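Local coordinates for folylpolyglutamate synthase protein FOLC (Mycobacterium tuberculosis, PDB 2VOS) that probably adds L-glutamate to dihydropteroate and to tetrahydrofolate polyglutamates at the expense of ATP, and is captured here with ADP bound, at residues S77-R91 with N301-F313. Numbering follows the deposited sequence.
With ADP (adenosine-5'-diphosphate), chain B.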
loop_
_atom_site.group_PDB
_atom_site.type_symbol
_atom_site.label_atom_id
_atom_site.label_comp_id
_atom_site.label_asym_id
_atom_site.label_seq_id
_atom_site.Cartn_x
_atom_site.Cartn_y
_atom_site.Cartn_z
ATOM N N SER A 77 3.417 2.347 0.397
ATOM C CA SER A 77 4.718 2.912 0.033
ATOM C C SER A 77 5.190 3.948 1.087
ATOM O O SER A 77 6.375 3.993 1.470
ATOM C CB SER A 77 4.614 3.607 -1.321
ATOM O OG SER A 77 4.534 2.686 -2.390
ATOM N N VAL A 78 4.269 4.811 1.546
ATOM C CA VAL A 78 4.614 5.805 2.584
ATOM C C VAL A 78 4.998 5.088 3.869
ATOM O O VAL A 78 5.951 5.504 4.565
ATOM C CB VAL A 78 3.438 6.831 2.863
ATOM C CG1 VAL A 78 3.764 7.697 4.169
ATOM C CG2 VAL A 78 3.291 7.772 1.631
ATOM N N ALA A 79 4.278 4.015 4.229
ATOM C CA ALA A 79 4.576 3.278 5.471
ATOM C C ALA A 79 6.015 2.775 5.385
ATOM O O ALA A 79 6.765 2.860 6.340
ATOM C CB ALA A 79 3.646 2.095 5.655
ATOM N N ARG A 80 6.376 2.190 4.245
ATOM C CA ARG A 80 7.748 1.650 4.101
ATOM C C ARG A 80 8.852 2.719 4.081
ATOM O O ARG A 80 9.961 2.433 4.549
ATOM C CB ARG A 80 7.880 0.798 2.861
ATOM C CG ARG A 80 6.898 -0.464 2.963
ATOM C CD ARG A 80 7.002 -1.289 1.659
ATOM N NE ARG A 80 8.304 -1.980 1.503
ATOM C CZ ARG A 80 8.575 -3.219 1.935
ATOM N NH1 ARG A 80 7.668 -3.952 2.580
ATOM N NH2 ARG A 80 9.778 -3.742 1.736
HETATM N N MSE A 81 8.550 3.908 3.545
HETATM C CA MSE A 81 9.447 5.059 3.573
HETATM C C MSE A 81 9.648 5.582 5.010
HETATM O O MSE A 81 10.776 5.790 5.425
HETATM C CB MSE A 81 8.906 6.188 2.708
HETATM C CG MSE A 81 9.143 5.864 1.217
HETATM SE SE MSE A 81 8.034 7.102 0.200
HETATM C CE MSE A 81 8.500 6.572 -1.582
ATOM N N VAL A 82 8.561 5.775 5.747
ATOM C CA VAL A 82 8.638 6.093 7.177
ATOM C C VAL A 82 9.504 5.094 7.924
ATOM O O VAL A 82 10.366 5.488 8.688
ATOM C CB VAL A 82 7.200 6.140 7.802
ATOM C CG1 VAL A 82 7.225 6.188 9.336
ATOM C CG2 VAL A 82 6.386 7.306 7.193
ATOM N N ASP A 83 9.275 3.786 7.731
ATOM C CA ASP A 83 10.087 2.757 8.365
ATOM C C ASP A 83 11.580 2.953 8.000
ATOM O O ASP A 83 12.508 2.971 8.864
ATOM C CB ASP A 83 9.574 1.379 7.881
ATOM C CG ASP A 83 10.150 0.219 8.684
ATOM O OD1 ASP A 83 11.173 0.447 9.388
ATOM O OD2 ASP A 83 9.602 -0.920 8.594
ATOM N N ALA A 84 11.854 3.085 6.715
ATOM C CA ALA A 84 13.236 3.278 6.293
ATOM C C ALA A 84 13.906 4.499 6.976
ATOM O O ALA A 84 15.071 4.412 7.409
ATOM C CB ALA A 84 13.310 3.439 4.744
ATOM N N LEU A 85 13.208 5.643 6.994
ATOM C CA LEU A 85 13.740 6.871 7.612
ATOM C C LEU A 85 13.953 6.684 9.136
ATOM O O LEU A 85 15.008 7.031 9.674
ATOM C CB LEU A 85 12.779 8.042 7.360
ATOM C CG LEU A 85 12.693 8.549 5.912
ATOM C CD1 LEU A 85 11.479 9.504 5.807
ATOM C CD2 LEU A 85 13.975 9.337 5.491
ATOM N N VAL A 86 12.980 6.107 9.849
ATOM C CA VAL A 86 13.123 5.930 11.286
ATOM C C VAL A 86 14.274 4.943 11.592
ATOM O O VAL A 86 15.092 5.122 12.576
ATOM C CB VAL A 86 11.791 5.464 11.913
ATOM C CG1 VAL A 86 11.994 5.011 13.383
ATOM C CG2 VAL A 86 10.743 6.554 11.744
ATOM N N THR A 87 14.409 3.932 10.753
ATOM C CA THR A 87 15.491 2.954 10.898
ATOM C C THR A 87 16.891 3.595 10.629
ATOM O O THR A 87 17.876 3.268 11.295
ATOM C CB THR A 87 15.244 1.746 9.895
ATOM O OG1 THR A 87 14.022 1.048 10.295
ATOM C CG2 THR A 87 16.428 0.782 9.923
ATOM N N ALA A 88 16.970 4.443 9.617
ATOM C CA ALA A 88 18.193 5.234 9.285
ATOM C C ALA A 88 18.561 6.182 10.456
ATOM O O ALA A 88 19.743 6.573 10.611
ATOM C CB ALA A 88 17.958 6.090 8.012
ATOM N N LEU A 89 17.564 6.552 11.266
ATOM C CA LEU A 89 17.775 7.366 12.465
ATOM C C LEU A 89 18.015 6.432 13.663
ATOM O O LEU A 89 18.073 6.880 14.827
ATOM C CB LEU A 89 16.528 8.204 12.726
ATOM C CG LEU A 89 16.404 9.280 11.662
ATOM C CD1 LEU A 89 14.996 9.909 11.713
ATOM C CD2 LEU A 89 17.558 10.311 11.973
ATOM N N HIS A 90 18.146 5.135 13.380
ATOM C CA HIS A 90 18.531 4.136 14.382
ATOM C C HIS A 90 17.564 3.797 15.533
ATOM O O HIS A 90 18.007 3.253 16.579
ATOM C CB HIS A 90 19.878 4.511 14.941
ATOM C CG HIS A 90 20.828 4.894 13.859
ATOM N ND1 HIS A 90 21.383 3.957 13.018
ATOM C CD2 HIS A 90 21.255 6.110 13.434
ATOM C CE1 HIS A 90 22.166 4.581 12.150
ATOM N NE2 HIS A 90 22.125 5.882 12.404
ATOM N N ARG A 91 16.275 4.085 15.318
ATOM C CA ARG A 91 15.212 3.564 16.220
ATOM C C ARG A 91 14.656 2.253 15.657
ATOM O O ARG A 91 14.582 2.062 14.440
ATOM C CB ARG A 91 14.074 4.574 16.347
ATOM C CG ARG A 91 14.312 5.645 17.441
ATOM C CD ARG A 91 15.613 6.447 17.233
ATOM N NE ARG A 91 15.561 7.704 18.026
ATOM C CZ ARG A 91 16.248 8.804 17.742
ATOM N NH1 ARG A 91 17.067 8.837 16.678
ATOM N NH2 ARG A 91 16.095 9.875 18.487
ATOM N N ASN A 301 5.022 10.786 -2.254
ATOM C CA ASN A 301 5.010 9.874 -1.113
ATOM C C ASN A 301 6.282 10.112 -0.271
ATOM O O ASN A 301 6.196 10.156 0.945
ATOM C CB ASN A 301 5.019 8.389 -1.546
ATOM C CG ASN A 301 3.708 7.997 -2.239
ATOM O OD1 ASN A 301 2.711 8.719 -2.123
ATOM N ND2 ASN A 301 3.700 6.856 -2.916
ATOM N N ALA A 302 7.437 10.262 -0.915
ATOM C CA ALA A 302 8.664 10.581 -0.155
ATOM C C ALA A 302 8.575 11.814 0.699
ATOM O O ALA A 302 8.910 11.798 1.884
ATOM C CB ALA A 302 9.859 10.689 -1.094
ATOM N N VAL A 303 8.128 12.936 0.151
ATOM C CA VAL A 303 8.167 14.131 0.989
ATOM C C VAL A 303 7.091 14.016 2.082
ATOM O O VAL A 303 7.240 14.546 3.174
ATOM C CB VAL A 303 7.912 15.426 0.162
ATOM C CG1 VAL A 303 6.455 15.493 -0.310
ATOM C CG2 VAL A 303 8.295 16.656 0.971
ATOM N N LEU A 304 6.008 13.295 1.802
ATOM C CA LEU A 304 5.008 13.086 2.833
ATOM C C LEU A 304 5.581 12.255 3.999
ATOM O O LEU A 304 5.315 12.543 5.168
ATOM C CB LEU A 304 3.801 12.338 2.216
ATOM C CG LEU A 304 2.621 12.143 3.155
ATOM C CD1 LEU A 304 2.112 13.524 3.660
ATOM C CD2 LEU A 304 1.451 11.433 2.326
ATOM N N ALA A 305 6.321 11.177 3.660
ATOM C CA ALA A 305 6.988 10.330 4.657
ATOM C C ALA A 305 8.022 11.146 5.458
ATOM O O ALA A 305 8.167 11.004 6.705
ATOM C CB ALA A 305 7.672 9.160 3.966
ATOM N N LEU A 306 8.786 11.985 4.756
ATOM C CA LEU A 306 9.768 12.824 5.433
ATOM C C LEU A 306 9.077 13.754 6.460
ATOM O O LEU A 306 9.446 13.769 7.640
ATOM C CB LEU A 306 10.574 13.614 4.414
ATOM C CG LEU A 306 11.452 14.775 4.959
ATOM C CD1 LEU A 306 12.580 14.110 5.758
ATOM C CD2 LEU A 306 12.048 15.629 3.803
ATOM N N ALA A 307 8.080 14.513 6.034
ATOM C CA ALA A 307 7.362 15.417 6.932
ATOM C C ALA A 307 6.779 14.639 8.125
ATOM O O ALA A 307 6.880 15.087 9.276
ATOM C CB ALA A 307 6.253 16.163 6.153
ATOM N N SER A 308 6.284 13.426 7.903
ATOM C CA SER A 308 5.736 12.616 9.000
ATOM C C SER A 308 6.819 12.229 10.031
ATOM O O SER A 308 6.577 12.216 11.241
ATOM C CB SER A 308 5.108 11.324 8.445
ATOM O OG SER A 308 4.074 11.653 7.527
ATOM N N VAL A 309 7.999 11.873 9.537
ATOM C CA VAL A 309 9.091 11.454 10.426
ATOM C C VAL A 309 9.641 12.696 11.164
ATOM O O VAL A 309 9.954 12.626 12.372
ATOM C CB VAL A 309 10.173 10.710 9.678
ATOM C CG1 VAL A 309 11.401 10.547 10.581
ATOM C CG2 VAL A 309 9.622 9.331 9.274
ATOM N N GLU A 310 9.692 13.833 10.454
ATOM C CA GLU A 310 10.095 15.115 11.054
ATOM C C GLU A 310 9.130 15.450 12.171
ATOM O O GLU A 310 9.562 15.820 13.286
ATOM C CB GLU A 310 10.080 16.228 10.015
ATOM C CG GLU A 310 11.281 16.169 9.089
ATOM C CD GLU A 310 11.243 17.310 8.118
ATOM O OE1 GLU A 310 10.235 17.415 7.387
ATOM O OE2 GLU A 310 12.147 18.183 8.162
ATOM N N ALA A 311 7.837 15.342 11.887
ATOM C CA ALA A 311 6.790 15.664 12.879
ATOM C C ALA A 311 6.933 14.768 14.105
ATOM O O ALA A 311 6.927 15.257 15.238
ATOM C CB ALA A 311 5.412 15.465 12.300
ATOM N N PHE A 312 7.104 13.469 13.874
ATOM C CA PHE A 312 7.276 12.502 14.942
ATOM C C PHE A 312 8.424 12.871 15.879
ATOM O O PHE A 312 8.291 12.765 17.087
ATOM C CB PHE A 312 7.522 11.097 14.377
ATOM C CG PHE A 312 7.669 10.073 15.430
ATOM C CD1 PHE A 312 6.549 9.527 16.059
ATOM C CD2 PHE A 312 8.916 9.683 15.842
ATOM C CE1 PHE A 312 6.708 8.580 17.084
ATOM C CE2 PHE A 312 9.084 8.730 16.851
ATOM C CZ PHE A 312 7.984 8.184 17.482
ATOM N N PHE A 313 9.560 13.288 15.317
ATOM C CA PHE A 313 10.703 13.649 16.138
ATOM C C PHE A 313 10.758 15.129 16.483
ATOM O O PHE A 313 11.740 15.564 17.033
ATOM C CB PHE A 313 12.015 13.267 15.468
ATOM C CG PHE A 313 12.264 11.788 15.465
ATOM C CD1 PHE A 313 12.211 11.075 14.281
ATOM C CD2 PHE A 313 12.498 11.102 16.651
ATOM C CE1 PHE A 313 12.441 9.696 14.269
ATOM C CE2 PHE A 313 12.719 9.705 16.632
ATOM C CZ PHE A 313 12.675 9.027 15.449
HETATM P PB ADP B . -1.977 1.739 -0.808
HETATM O O1B ADP B . -1.257 1.066 0.331
HETATM O O2B ADP B . -2.900 0.812 -1.549
HETATM O O3B ADP B . -2.585 3.077 -0.515
HETATM P PA ADP B . 0.545 1.515 -2.350
HETATM O O1A ADP B . 0.461 0.012 -2.130
HETATM O O2A ADP B . 1.786 2.359 -2.113
HETATM O O3A ADP B . -0.843 2.234 -1.863
HETATM O "O5'" ADP B . 0.329 1.638 -3.956
HETATM C "C5'" ADP B . -0.649 0.908 -4.712
HETATM C "C4'" ADP B . -0.512 1.416 -6.165
HETATM O "O4'" ADP B . -0.905 2.816 -6.211
HETATM C "C3'" ADP B . 0.924 1.475 -6.681
HETATM O "O3'" ADP B . 1.224 0.349 -7.481
HETATM C "C2'" ADP B . 1.049 2.653 -7.605
HETATM O "O2'" ADP B . 0.431 2.258 -8.878
HETATM C "C1'" ADP B . 0.004 3.580 -7.043
HETATM N N9 ADP B . 0.483 4.659 -6.133
HETATM C C8 ADP B . 1.244 4.611 -4.989
HETATM N N7 ADP B . 1.368 5.865 -4.463
HETATM C C5 ADP B . 0.584 6.690 -5.218
HETATM C C6 ADP B . 0.217 8.111 -5.213
HETATM N N6 ADP B . 0.706 8.948 -4.273
HETATM N N1 ADP B . -0.569 8.530 -6.211
HETATM C C2 ADP B . -1.052 7.767 -7.226
HETATM N N3 ADP B . -0.790 6.435 -7.293
HETATM C C4 ADP B . 0.024 5.899 -6.326
#
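N301 opens the contact by laying its CB against V78 CG2 (3.7 Å) and the selenium of M81, whose extended side chain crosses it at about a right angle. With CG beside the backbone N, the N301 amide is presented to the adenine: OD1 accepts from ADP N6, and ND2 gives ADP N7 a nearly straight bond (3.0 Å, 172°). S77, across from N301 near the start of helix 75-88, grips ADP O2A through both N and OG. M81 SE also lies 3.4 Å from A302 N. The helices are inclined at 49°, and V82 and A305 have the closest CA atoms, 5.2 Å apart; the A305 methyl is a knob in the hole formed by V78, M81, V82 and L85, its CB a tight 3.5 Å from M81 CB. L85 CD1 runs past A305 O to L306 CA. One turn on, V309 splits its branches: CG2 meets L85 CB and V86 CG2 (both 3.9 Å), while CG1 meets L89 CD1 tip to tip. F313 closes the row, its CE1 3.6 Å from L89 CD1 and its CE2 over one guanidinium face of R91, the planes 51° apart; R91 NH1 bonds L89 O, just where a Schellman motif ends the helix. Apolar packing thus joins the helix following the P-loop to helix 296-312, and the two bind the alpha-phosphate and adenine of one nucleotide, consistent with jointly positioning it.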